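PDB 4E4U: mandalate racemase/muconate lactonizing enzyme from Unidentified, which probably catalyses a metal-assisted reaction on a carboxylate substrate as a member of the enolase superfamily, its exact substrate not being established. Local coordinates for residues H9-P14 with R377-T382; M21-V26 with N312-A317; G38-A43 with M91-G96; E345-P350 with L366-D371. All blocks are in the same frame, centred on the assembly; numbering follows the deposited sequence.

Contact 1. Residues H9-P14 with R377-T382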
loop_
_atom_site.group_PDB
_atom_site.type_symbol
_atom_site.label_atom_id
_atom_site.label_comp_id
_atom_site.label_asym_id
_atom_site.label_seq_id
_atom_site.Cartn_x
_atom_site.Cartn_y
_atom_site.Cartn_z
ATOM N N HIS A 9 -6.482 41.625 -26.847
ATOM C CA HIS A 9 -6.363 41.526 -28.292
ATOM C C HIS A 9 -6.397 40.064 -28.691
ATOM O O HIS A 9 -5.465 39.317 -28.395
ATOM C CB HIS A 9 -5.062 42.175 -28.769
ATOM C CG HIS A 9 -4.967 43.630 -28.436
ATOM N ND1 HIS A 9 -5.567 44.606 -29.199
ATOM C CD2 HIS A 9 -4.356 44.275 -27.413
ATOM C CE1 HIS A 9 -5.335 45.790 -28.661
ATOM N NE2 HIS A 9 -4.600 45.615 -27.574
ATOM N N ILE A 10 -7.487 39.656 -29.334
ATOM C CA ILE A 10 -7.635 38.280 -29.790
ATOM C C ILE A 10 -7.374 38.251 -31.291
ATOM O O ILE A 10 -8.207 38.673 -32.095
ATOM C CB ILE A 10 -9.010 37.684 -29.418
ATOM C CG1 ILE A 10 -9.184 37.707 -27.894
ATOM C CG2 ILE A 10 -9.132 36.260 -29.955
ATOM C CD1 ILE A 10 -10.501 37.142 -27.391
ATOM N N VAL A 11 -6.186 37.778 -31.650
ATOM C CA VAL A 11 -5.679 37.865 -33.009
ATOM C C VAL A 11 -6.031 36.620 -33.811
ATOM O O VAL A 11 -5.824 35.498 -33.349
ATOM C CB VAL A 11 -4.147 38.023 -32.969
ATOM C CG1 VAL A 11 -3.560 38.017 -34.362
ATOM C CG2 VAL A 11 -3.769 39.305 -32.228
ATOM N N ALA A 12 -6.562 36.820 -35.013
ATOM C CA ALA A 12 -6.847 35.715 -35.921
ATOM C C ALA A 12 -5.554 35.258 -36.584
ATOM O O ALA A 12 -4.873 36.052 -37.234
ATOM C CB ALA A 12 -7.851 36.148 -36.981
ATOM N N VAL A 13 -5.218 33.983 -36.425
ATOM C CA VAL A 13 -4.032 33.423 -37.062
ATOM C C VAL A 13 -4.360 33.120 -38.524
ATOM O O VAL A 13 -5.332 32.433 -38.810
ATOM C CB VAL A 13 -3.573 32.142 -36.339
ATOM C CG1 VAL A 13 -2.344 31.560 -37.012
ATOM C CG2 VAL A 13 -3.298 32.424 -34.860
ATOM N N PRO A 14 -3.562 33.645 -39.469
ATOM C CA PRO A 14 -3.891 33.418 -40.883
ATOM C C PRO A 14 -3.826 31.941 -41.262
ATOM O O PRO A 14 -3.078 31.185 -40.631
ATOM C CB PRO A 14 -2.792 34.188 -41.626
ATOM C CG PRO A 14 -2.268 35.181 -40.636
ATOM C CD PRO A 14 -2.376 34.502 -39.303
ATOM N N ARG A 377 -4.412 44.694 -37.748
ATOM C CA ARG A 377 -4.788 44.181 -39.062
ATOM C C ARG A 377 -5.326 42.750 -39.005
ATOM O O ARG A 377 -5.955 42.287 -39.956
ATOM C CB ARG A 377 -3.605 44.253 -40.038
ATOM C CG ARG A 377 -3.121 45.662 -40.351
ATOM C CD ARG A 377 -2.313 45.704 -41.645
ATOM N NE ARG A 377 -1.191 44.765 -41.637
ATOM C CZ ARG A 377 0.003 45.036 -41.116
ATOM N NH1 ARG A 377 0.229 46.211 -40.547
ATOM N NH2 ARG A 377 0.971 44.130 -41.154
ATOM N N HIS A 378 -5.080 42.051 -37.898
ATOM C CA HIS A 378 -5.507 40.659 -37.776
ATOM C C HIS A 378 -6.528 40.457 -36.659
ATOM O O HIS A 378 -6.681 39.360 -36.127
ATOM C CB HIS A 378 -4.290 39.739 -37.617
ATOM C CG HIS A 378 -3.393 39.740 -38.813
ATOM N ND1 HIS A 378 -3.517 38.828 -39.842
ATOM C CD2 HIS A 378 -2.383 40.572 -39.171
ATOM C CE1 HIS A 378 -2.609 39.087 -40.767
ATOM N NE2 HIS A 378 -1.914 40.139 -40.390
ATOM N N THR A 379 -7.226 41.537 -36.324
ATOM C CA THR A 379 -8.366 41.489 -35.424
ATOM C C THR A 379 -9.521 42.158 -36.165
ATOM O O THR A 379 -9.302 43.109 -36.914
ATOM C CB THR A 379 -8.080 42.232 -34.099
ATOM O OG1 THR A 379 -7.755 43.597 -34.372
ATOM C CG2 THR A 379 -6.920 41.592 -33.356
ATOM N N PRO A 380 -10.757 41.672 -35.967
ATOM C CA PRO A 380 -11.137 40.587 -35.059
ATOM C C PRO A 380 -11.108 39.206 -35.712
ATOM O O PRO A 380 -11.091 39.094 -36.938
ATOM C CB PRO A 380 -12.581 40.944 -34.703
ATOM C CG PRO A 380 -13.105 41.562 -35.960
ATOM C CD PRO A 380 -11.941 42.302 -36.582
ATOM N N TYR A 381 -11.088 38.168 -34.884
ATOM C CA TYR A 381 -11.293 36.804 -35.353
ATOM C C TYR A 381 -12.787 36.615 -35.619
ATOM O O TYR A 381 -13.618 36.962 -34.782
ATOM C CB TYR A 381 -10.801 35.814 -34.295
ATOM C CG TYR A 381 -11.132 34.364 -34.572
ATOM C CD1 TYR A 381 -10.462 33.654 -35.561
ATOM C CD2 TYR A 381 -12.098 33.697 -33.829
ATOM C CE1 TYR A 381 -10.754 32.329 -35.810
ATOM C CE2 TYR A 381 -12.399 32.365 -34.070
ATOM C CZ TYR A 381 -11.720 31.687 -35.059
ATOM O OH TYR A 381 -12.013 30.369 -35.311
ATOM N N THR A 382 -13.130 36.090 -36.789
ATOM C CA THR A 382 -14.537 35.920 -37.151
ATOM C C THR A 382 -14.839 34.465 -37.456
ATOM O O THR A 382 -15.894 34.136 -38.006
ATOM C CB THR A 382 -14.911 36.760 -38.379
ATOM O OG1 THR A 382 -14.120 36.340 -39.498
ATOM C CG2 THR A 382 -14.669 38.239 -38.115
HETATM O O HOH W 1 -7.368 44.743 -31.092
HETATM O O HOH W 2 -10.933 38.991 -32.250
HETATM O O HOH W 3 -5.596 36.771 -39.807
#
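His-378 and Ala-12 join the C-terminal tail of the chain to strand 3-12, an outermost strand of the three-stranded antiparallel sheet in the enolase-type N-terminal domain. A single direct hydrogen bond crosses the contact, from Ala-12 N to His-378 O at 2.8 Å, and the donor lies nearly along the C=O axis. The same carbonyl oxygen also takes a CA-H...O contact from Val-11, so one acceptor serves two consecutive strand residues. The side chain of His-378 crosses Val-11 obliquely and ends against Pro-14. Its CB rests 3.8 Å from Val-11 CG1; CG is set anti to the carbonyl carbon (chi1 -64°), and farther out ND1 and CE1 lie against Pro-14 CG, the proline crossing the imidazole at about a right angle. Water in the plane of the ring joins ND1 to Ala-12 O, while Phe-342 of helix 341-345 meets the imidazole edge-to-face. Thr-379 follows with its methyl turned to the strand, CG2 lying 3.4 Å from Ile-10 O. Beyond the cis peptide bond that precedes Pro-380, the tail comes back to the strand at Tyr-381. There the Ala-12 methyl sits at the edge of the phenol ring, in its plane, with CB 3.9 Å from Tyr-381 CD1; the hydroxyl at the far end bonds to Arg-385 O. Between Ile-10 and Tyr-381 the backbones stand too far apart for a direct bond, and a water spans them, donating to Ile-10 O at 2.7 Å and accepting from Tyr-381 N at 2.8 Å.

Contact 2. Residues M21-V26 with N312-A317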
loop_
_atom_site.group_PDB
_atom_site.type_symbol
_atom_site.label_atom_id
_atom_site.label_comp_id
_atom_site.label_asym_id
_atom_site.label_seq_id
_atom_site.Cartn_x
_atom_site.Cartn_y
_atom_site.Cartn_z
ATOM N N MET A 21 -6.235 28.623 -34.203
ATOM C CA MET A 21 -7.114 29.576 -34.874
ATOM C C MET A 21 -6.938 31.028 -34.427
ATOM O O MET A 21 -7.105 31.947 -35.220
ATOM C CB MET A 21 -8.575 29.158 -34.690
ATOM C CG MET A 21 -8.905 27.766 -35.217
ATOM S SD MET A 21 -8.434 27.554 -36.945
ATOM C CE MET A 21 -9.422 28.817 -37.734
ATOM N N TYR A 22 -6.632 31.238 -33.154
ATOM C CA TYR A 22 -6.501 32.594 -32.629
ATOM C C TYR A 22 -5.621 32.580 -31.401
ATOM O O TYR A 22 -5.515 31.562 -30.716
ATOM C CB TYR A 22 -7.872 33.219 -32.299
ATOM C CG TYR A 22 -8.721 32.338 -31.417
ATOM C CD1 TYR A 22 -8.549 32.327 -30.032
ATOM C CD2 TYR A 22 -9.668 31.483 -31.965
ATOM C CE1 TYR A 22 -9.303 31.492 -29.222
ATOM C CE2 TYR A 22 -10.430 30.655 -31.165
ATOM C CZ TYR A 22 -10.241 30.654 -29.799
ATOM O OH TYR A 22 -11.003 29.817 -29.024
ATOM N N TRP A 23 -4.991 33.715 -31.130
ATOM C CA TRP A 23 -4.182 33.882 -29.929
ATOM C C TRP A 23 -4.769 34.995 -29.080
ATOM O O TRP A 23 -5.162 36.043 -29.598
ATOM C CB TRP A 23 -2.732 34.194 -30.299
ATOM C CG TRP A 23 -2.082 33.110 -31.109
ATOM C CD1 TRP A 23 -2.373 31.770 -31.076
ATOM C CD2 TRP A 23 -1.047 33.271 -32.092
ATOM N NE1 TRP A 23 -1.571 31.092 -31.966
ATOM C CE2 TRP A 23 -0.750 31.989 -32.601
ATOM C CE3 TRP A 23 -0.340 34.376 -32.580
ATOM C CZ2 TRP A 23 0.217 31.785 -33.592
ATOM C CZ3 TRP A 23 0.627 34.168 -33.558
ATOM C CH2 TRP A 23 0.896 32.885 -34.051
ATOM N N ILE A 24 -4.838 34.751 -27.774
ATOM C CA ILE A 24 -5.447 35.694 -26.848
ATOM C C ILE A 24 -4.371 36.445 -26.080
ATOM O O ILE A 24 -3.710 35.866 -25.213
ATOM C CB ILE A 24 -6.359 34.968 -25.837
ATOM C CG1 ILE A 24 -7.405 34.117 -26.560
ATOM C CG2 ILE A 24 -7.026 35.974 -24.917
ATOM C CD1 ILE A 24 -8.192 33.201 -25.629
ATOM N N PHE A 25 -4.200 37.729 -26.385
ATOM C CA PHE A 25 -3.189 38.538 -25.711
ATOM C C PHE A 25 -3.827 39.538 -24.763
ATOM O O PHE A 25 -4.913 40.053 -25.031
ATOM C CB PHE A 25 -2.325 39.300 -26.726
ATOM C CG PHE A 25 -1.604 38.415 -27.703
ATOM C CD1 PHE A 25 -0.677 37.477 -27.268
ATOM C CD2 PHE A 25 -1.836 38.539 -29.068
ATOM C CE1 PHE A 25 -0.009 36.667 -28.176
ATOM C CE2 PHE A 25 -1.169 37.739 -29.973
ATOM C CZ PHE A 25 -0.259 36.797 -29.530
ATOM N N VAL A 26 -3.140 39.823 -23.663
ATOM C CA VAL A 26 -3.546 40.903 -22.774
ATOM C C VAL A 26 -2.387 41.878 -22.591
ATOM O O VAL A 26 -1.221 41.468 -22.511
ATOM C CB VAL A 26 -4.021 40.368 -21.402
ATOM C CG1 VAL A 26 -5.341 39.620 -21.557
ATOM C CG2 VAL A 26 -2.956 39.474 -20.763
ATOM N N ASN A 312 0.436 27.976 -29.559
ATOM C CA ASN A 312 -0.149 29.289 -29.352
ATOM C C ASN A 312 0.875 30.329 -29.797
ATOM O O ASN A 312 1.811 29.984 -30.531
ATOM C CB ASN A 312 -0.641 29.478 -27.896
ATOM C CG ASN A 312 0.396 29.099 -26.851
ATOM O OD1 ASN A 312 0.570 27.921 -26.509
ATOM N ND2 ASN A 312 1.066 30.104 -26.308
ATOM N N GLY A 313 0.712 31.578 -29.362
ATOM C CA GLY A 313 1.492 32.686 -29.891
ATOM C C GLY A 313 2.873 32.869 -29.284
ATOM O O GLY A 313 3.291 32.122 -28.394
ATOM N N PRO A 314 3.599 33.883 -29.767
ATOM C CA PRO A 314 4.980 34.086 -29.328
ATOM C C PRO A 314 5.094 34.725 -27.948
ATOM O O PRO A 314 6.178 34.718 -27.375
ATOM C CB PRO A 314 5.550 35.024 -30.399
ATOM C CG PRO A 314 4.358 35.787 -30.866
ATOM C CD PRO A 314 3.226 34.802 -30.855
ATOM N N VAL A 315 4.005 35.270 -27.414
ATOM C CA VAL A 315 4.069 35.843 -26.071
ATOM C C VAL A 315 4.109 34.720 -25.031
ATOM O O VAL A 315 4.958 34.722 -24.135
ATOM C CB VAL A 315 2.919 36.837 -25.808
ATOM C CG1 VAL A 315 2.917 37.278 -24.349
ATOM C CG2 VAL A 315 3.037 38.048 -26.745
ATOM N N GLY A 316 3.208 33.752 -25.155
ATOM C CA GLY A 316 3.276 32.568 -24.317
ATOM C C GLY A 316 4.593 31.831 -24.508
ATOM O O GLY A 316 5.162 31.312 -23.549
ATOM N N ALA A 317 5.091 31.788 -25.743
ATOM C CA ALA A 317 6.389 31.160 -25.997
ATOM C C ALA A 317 7.505 31.894 -25.254
ATOM O O ALA A 317 8.362 31.262 -24.620
ATOM C CB ALA A 317 6.680 31.104 -27.486
#
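The indole of Trp-23 carries the backbone of Asn-312 and Gly-313 on one face. Gly-313 CA lies over the six-membered ring, 3.6 Å from its centroid and 18° off the normal, a CH-pi contact, while Asn-312 C sits above the same face but offset toward the rim. Pro-314 crosses the indole at about a right angle and brings CD to within 3.8 Å of Trp-23 CZ3. The same CD atom lies near the plane of the Phe-25 ring, at its edge, 4.2 Å from Phe-25 CZ, so the proline touches both aromatic groups. While the tip of the Phe-25 ring meets the proline in this way, its CD1-CE1 side packs on Val-315, whose CG2 comes 3.6 Å from Phe-25 CE1. The glycine allows this close approach: a CB on Gly-313 would be tight against the indole and would clash with Phe-25 CZ. No hydrogen bond crosses between 21-26 and 312-317. Trp-23 NE1 donates instead to Gly-19 O, and Asn-312 OD1 accepts from Asn-282 ND2. Gly-313 is the N-cap of helix 314-325, its carbonyl oxygen accepting from Ala-317 N at 3.2 Å, and the amides of Gly-313 and Gly-316 at this helix start are both held by the Glu-39 carboxylate. The contact thus lies at the buried interface between the N-terminal sheet and the enolase-type barrel domain. Strand 22-30 runs between strands 3-12 and 35-40; it turns Trp-23 and Phe-25 onto the start of helix 314-325, and Ile-24 and Val-26 onto helix 47-61.

Contact 3. Residues G38-A43 with M91-G96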
loop_
_atom_site.group_PDB
_atom_site.type_symbol
_atom_site.label_atom_id
_atom_site.label_comp_id
_atom_site.label_asym_id
_atom_site.label_seq_id
_atom_site.Cartn_x
_atom_site.Cartn_y
_atom_site.Cartn_z
ATOM N N GLY A 38 0.892 39.607 -21.974
ATOM C CA GLY A 38 0.733 38.210 -21.621
ATOM C C GLY A 38 -0.153 37.493 -22.617
ATOM O O GLY A 38 -0.765 38.123 -23.496
ATOM N N GLU A 39 -0.216 36.173 -22.490
ATOM C CA GLU A 39 -1.026 35.347 -23.371
ATOM C C GLU A 39 -1.819 34.356 -22.535
ATOM O O GLU A 39 -1.331 33.858 -21.515
ATOM C CB GLU A 39 -0.162 34.608 -24.402
ATOM C CG GLU A 39 -0.995 33.792 -25.382
ATOM C CD GLU A 39 -0.250 33.343 -26.626
ATOM O OE1 GLU A 39 0.950 33.663 -26.797
ATOM O OE2 GLU A 39 -0.893 32.656 -27.452
ATOM N N ILE A 40 -3.049 34.096 -22.970
ATOM C CA ILE A 40 -3.971 33.203 -22.295
ATOM C C ILE A 40 -4.204 31.966 -23.155
ATOM O O ILE A 40 -4.483 32.090 -24.348
ATOM C CB ILE A 40 -5.306 33.931 -22.053
ATOM C CG1 ILE A 40 -5.097 35.055 -21.037
ATOM C CG2 ILE A 40 -6.404 32.962 -21.622
ATOM C CD1 ILE A 40 -6.256 36.009 -20.893
ATOM N N TYR A 41 -4.083 30.779 -22.557
ATOM C CA TYR A 41 -4.328 29.532 -23.276
ATOM C C TYR A 41 -5.575 28.899 -22.686
ATOM O O TYR A 41 -5.537 28.314 -21.598
ATOM C CB TYR A 41 -3.138 28.579 -23.154
ATOM C CG TYR A 41 -3.166 27.402 -24.111
ATOM C CD1 TYR A 41 -2.929 27.590 -25.462
ATOM C CD2 TYR A 41 -3.402 26.107 -23.665
ATOM C CE1 TYR A 41 -2.936 26.531 -26.348
ATOM C CE2 TYR A 41 -3.406 25.033 -24.550
ATOM C CZ TYR A 41 -3.176 25.258 -25.893
ATOM O OH TYR A 41 -3.175 24.215 -26.796
ATOM N N SER A 42 -6.696 29.052 -23.385
ATOM C CA SER A 42 -7.968 28.523 -22.908
ATOM C C SER A 42 -8.978 28.563 -24.035
ATOM O O SER A 42 -9.221 29.622 -24.615
ATOM C CB SER A 42 -8.490 29.369 -21.745
ATOM O OG SER A 42 -9.617 28.758 -21.148
ATOM N N ALA A 43 -9.578 27.417 -24.336
ATOM C CA ALA A 43 -10.542 27.343 -25.430
ATOM C C ALA A 43 -11.777 26.521 -25.084
ATOM O O ALA A 43 -12.472 26.038 -25.977
ATOM C CB ALA A 43 -9.878 26.818 -26.703
ATOM N N MET A 91 -7.855 29.709 -14.751
ATOM C CA MET A 91 -6.418 29.531 -14.668
ATOM C C MET A 91 -5.710 30.013 -15.932
ATOM O O MET A 91 -4.638 30.613 -15.851
ATOM C CB MET A 91 -6.070 28.092 -14.330
ATOM C CG MET A 91 -6.442 27.696 -12.901
ATOM S SD MET A 91 -5.562 28.615 -11.616
ATOM C CE MET A 91 -6.701 29.940 -11.220
ATOM N N GLY A 92 -6.301 29.774 -17.102
ATOM C CA GLY A 92 -5.757 30.339 -18.329
ATOM C C GLY A 92 -5.723 31.858 -18.284
ATOM O O GLY A 92 -4.716 32.485 -18.618
ATOM N N VAL A 93 -6.824 32.463 -17.854
ATOM C CA VAL A 93 -6.895 33.918 -17.780
ATOM C C VAL A 93 -5.862 34.488 -16.816
ATOM O O VAL A 93 -5.124 35.420 -17.160
ATOM C CB VAL A 93 -8.302 34.402 -17.388
ATOM C CG1 VAL A 93 -8.320 35.916 -17.197
ATOM C CG2 VAL A 93 -9.309 33.984 -18.445
ATOM N N VAL A 94 -5.789 33.934 -15.612
ATOM C CA VAL A 94 -4.825 34.463 -14.657
ATOM C C VAL A 94 -3.386 34.229 -15.114
ATOM O O VAL A 94 -2.507 35.023 -14.792
ATOM C CB VAL A 94 -5.061 33.971 -13.207
ATOM C CG1 VAL A 94 -4.484 32.580 -12.989
ATOM C CG2 VAL A 94 -4.464 34.972 -12.223
ATOM N N SER A 95 -3.142 33.168 -15.884
ATOM C CA SER A 95 -1.797 32.926 -16.410
ATOM C C SER A 95 -1.344 34.107 -17.265
ATOM O O SER A 95 -0.206 34.567 -17.160
ATOM C CB SER A 95 -1.762 31.669 -17.271
ATOM O OG SER A 95 -2.088 30.513 -16.534
ATOM N N GLY A 96 -2.239 34.590 -18.122
ATOM C CA GLY A 96 -1.919 35.703 -18.997
ATOM C C GLY A 96 -1.699 36.975 -18.208
ATOM O O GLY A 96 -0.753 37.719 -18.461
#
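Strand 38-40 and helix 91-96 run almost antiparallel, their N-to-C directions 171° apart and their axes 6.2 Å apart at closest approach, with Glu-39 and Gly-96 the nearest pair of CA atoms. Such proximity depends on glycine. Glu-39 O lies 3.2 Å from Gly-96 CA, Gly-38 CA makes a nearly straight CA-H...O contact to Gly-96 O at 3.5 Å, and a CB on Gly-38, Gly-92 or Gly-96 would clash with the opposing segment. Ile-40 is the side chain that bridges the two. Its CG2, anti to the backbone N, lies 3.5 Å from Gly-92 O; CG1 touches the same oxygen and Gly-96 CA; and CD1 continues to Val-93, 3.8 Å from its CA and 4.2 Å from its CG1. This is sheet-on-helix packing within the N-terminal domain of the enolase superfamily, where helix 88-109 lies against strand 35-40 and Ile-40 and Val-93 both also touch helix 47-61. Glu-39 points its CB away from helix 91-96, and its carboxylate ends at the barrel domain. The helix has a polar link of its own: Ser-95 N and Ser-95 OG both donate to Met-91 O, reaching it from opposite faces of the carbonyl plane. The hydroxyl bond is 2.6 Å long, its donor tilted 31° from that plane, and Ser-95 OG is also bonded to Gly-287 N.

Contact 4. Residues E345-P350 with L366-D371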
loop_
_atom_site.group_PDB
_atom_site.type_symbol
_atom_site.label_atom_id
_atom_site.label_comp_id
_atom_site.label_asym_id
_atom_site.label_seq_id
_atom_site.Cartn_x
_atom_site.Cartn_y
_atom_site.Cartn_z
ATOM N N GLU A 345 5.970 37.837 -37.332
ATOM C CA GLU A 345 5.334 39.051 -37.834
ATOM C C GLU A 345 4.602 39.832 -36.740
ATOM O O GLU A 345 4.570 41.062 -36.750
ATOM C CB GLU A 345 4.361 38.713 -38.963
ATOM C CG GLU A 345 3.911 39.936 -39.745
ATOM C CD GLU A 345 2.887 39.612 -40.811
ATOM O OE1 GLU A 345 2.507 38.427 -40.935
ATOM O OE2 GLU A 345 2.460 40.546 -41.523
ATOM N N VAL A 346 4.014 39.113 -35.792
ATOM C CA VAL A 346 3.152 39.747 -34.804
ATOM C C VAL A 346 3.921 40.411 -33.648
ATOM O O VAL A 346 3.327 41.095 -32.812
ATOM C CB VAL A 346 2.086 38.754 -34.283
ATOM C CG1 VAL A 346 2.669 37.825 -33.229
ATOM C CG2 VAL A 346 0.861 39.495 -33.768
ATOM N N VAL A 347 5.242 40.236 -33.615
ATOM C CA VAL A 347 6.054 40.861 -32.563
ATOM C C VAL A 347 7.125 41.785 -33.139
ATOM O O VAL A 347 7.479 41.682 -34.316
ATOM C CB VAL A 347 6.712 39.827 -31.622
ATOM C CG1 VAL A 347 5.657 39.112 -30.778
ATOM C CG2 VAL A 347 7.568 38.843 -32.415
ATOM N N LYS A 348 7.637 42.686 -32.302
ATOM C CA LYS A 348 8.652 43.651 -32.727
ATOM C C LYS A 348 10.010 42.983 -32.930
ATOM O O LYS A 348 10.727 43.289 -33.881
ATOM C CB LYS A 348 8.776 44.781 -31.702
ATOM C CG LYS A 348 7.488 45.569 -31.473
ATOM C CD LYS A 348 7.119 46.425 -32.673
ATOM C CE LYS A 348 8.038 47.636 -32.802
ATOM N NZ LYS A 348 7.706 48.490 -33.984
ATOM N N THR A 349 10.360 42.080 -32.019
ATOM C CA THR A 349 11.613 41.339 -32.088
ATOM C C THR A 349 11.293 39.853 -31.980
ATOM O O THR A 349 10.906 39.379 -30.922
ATOM C CB THR A 349 12.556 41.723 -30.931
ATOM O OG1 THR A 349 12.898 43.111 -31.025
ATOM C CG2 THR A 349 13.832 40.888 -30.970
ATOM N N PRO A 350 11.437 39.111 -33.084
ATOM C CA PRO A 350 11.093 37.682 -33.055
ATOM C C PRO A 350 11.952 36.827 -32.130
ATOM O O PRO A 350 13.085 37.175 -31.790
ATOM C CB PRO A 350 11.293 37.240 -34.510
ATOM C CG PRO A 350 12.110 38.306 -35.143
ATOM C CD PRO A 350 11.714 39.576 -34.449
ATOM N N LEU A 366 9.755 39.819 -20.225
ATOM C CA LEU A 366 9.608 38.588 -20.992
ATOM C C LEU A 366 10.432 38.597 -22.277
ATOM O O LEU A 366 10.532 37.573 -22.951
ATOM C CB LEU A 366 8.141 38.352 -21.346
ATOM C CG LEU A 366 7.156 38.172 -20.193
ATOM C CD1 LEU A 366 5.734 38.022 -20.732
ATOM C CD2 LEU A 366 7.534 36.988 -19.311
ATOM N N GLY A 367 11.015 39.743 -22.620
ATOM C CA GLY A 367 11.758 39.863 -23.866
ATOM C C GLY A 367 10.884 39.727 -25.104
ATOM O O GLY A 367 11.300 39.127 -26.102
ATOM N N ILE A 368 9.678 40.288 -25.047
ATOM C CA ILE A 368 8.738 40.183 -26.157
ATOM C C ILE A 368 7.824 41.408 -26.177
ATOM O O ILE A 368 7.537 41.988 -25.132
ATOM C CB ILE A 368 7.903 38.871 -26.059
ATOM C CG1 ILE A 368 7.373 38.438 -27.426
ATOM C CG2 ILE A 368 6.773 39.001 -25.063
ATOM C CD1 ILE A 368 8.450 37.882 -28.326
ATOM N N GLU A 369 7.389 41.816 -27.366
ATOM C CA GLU A 369 6.486 42.956 -27.493
ATOM C C GLU A 369 5.674 42.816 -28.766
ATOM O O GLU A 369 6.231 42.559 -29.833
ATOM C CB GLU A 369 7.272 44.273 -27.524
ATOM C CG GLU A 369 6.395 45.527 -27.575
ATOM C CD GLU A 369 7.194 46.817 -27.507
ATOM O OE1 GLU A 369 8.441 46.757 -27.488
ATOM O OE2 GLU A 369 6.572 47.897 -27.477
ATOM N N LEU A 370 4.363 43.003 -28.663
ATOM C CA LEU A 370 3.507 42.918 -29.842
ATOM C C LEU A 370 3.707 44.099 -30.779
ATOM O O LEU A 370 3.887 45.236 -30.335
ATOM C CB LEU A 370 2.038 42.857 -29.441
ATOM C CG LEU A 370 1.580 41.607 -28.694
ATOM C CD1 LEU A 370 0.171 41.810 -28.175
ATOM C CD2 LEU A 370 1.646 40.378 -29.592
ATOM N N ASP A 371 3.662 43.814 -32.076
ATOM C CA ASP A 371 3.595 44.847 -33.093
ATOM C C ASP A 371 2.115 45.178 -33.256
ATOM O O ASP A 371 1.364 44.414 -33.866
ATOM C CB ASP A 371 4.195 44.332 -34.406
ATOM C CG ASP A 371 4.242 45.394 -35.490
ATOM O OD1 ASP A 371 3.311 46.222 -35.565
ATOM O OD2 ASP A 371 5.217 45.398 -36.269
HETATM O O HOH W 4 6.567 42.863 -37.113
HETATM O O HOH W 5 7.743 46.794 -36.251
HETATM O O HOH W 6 9.413 41.243 -29.403
HETATM O O HOH W 7 12.367 38.637 -28.524
#
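Val-347 and Leu-370 form a single beta bridge, and two backbone hydrogen bonds flank it. Lys-348 N gives a bond of 2.8 Å to Glu-369 O, approaching at a C=O...N angle of 165°. Asp-371 N reaches Val-346 O at the same 2.8 Å but stands above the carbonyl plane, 41° out of it. CA-H...O contacts accompany both bonds, from Val-347 CA to Glu-369 O and from Leu-370 CA to Val-346 O. Apolar contacts gather on the buried side, where Val-347 CG1 meets Ile-368 CG1 at 3.8 Å, the two side chains crossing obliquely, and Leu-370 CD2 approaches Val-346 CG2. Both valines also touch Pro-314, at the start of helix 314-325. On the exposed side Lys-348 bends at chi2 and chi3 and crosses Asp-371 at about a right angle, its CD 4.0 Å from Asp-371 CB. The charges remain apart, with Lys-348 NZ 4.6 Å from Asp-371 OD2; a water accepts from the ammonium group and donates to the carboxylate. Farther along, one water accepts from both Thr-349 N and Glu-369 N, and another donates to Thr-349 O and Gly-367 O. Asp-371 OD1 turns to the amides of Asp-373 and Val-374 in weak hydrogen bonds. This is an isolated beta bridge between two loops of the enolase C-terminal domain, ending in an aspartate N-cap on helix 372-377.

Overall arrangement
Contacts 2 and 3 lie in the core, every touching residue buried, whereas contact 1 is at the surface and contact 4 is partly buried. Contacts 1, 2 and 3 each use a different strand of the N-terminal sheet: 3-12, 22-30 and 35-40. The core pair has no hydrogen bond between its segments and relies on glycines that let backbone approach a ring or a strand; contacts 1 and 4 use backbone bonds and bridging waters instead. Glu-39 of contact 3 reaches the helix start of contact 2. Pro-314 carries contact 2 on to contact 4, while contacts 3 and 4, centres about 18 Å apart, do not touch.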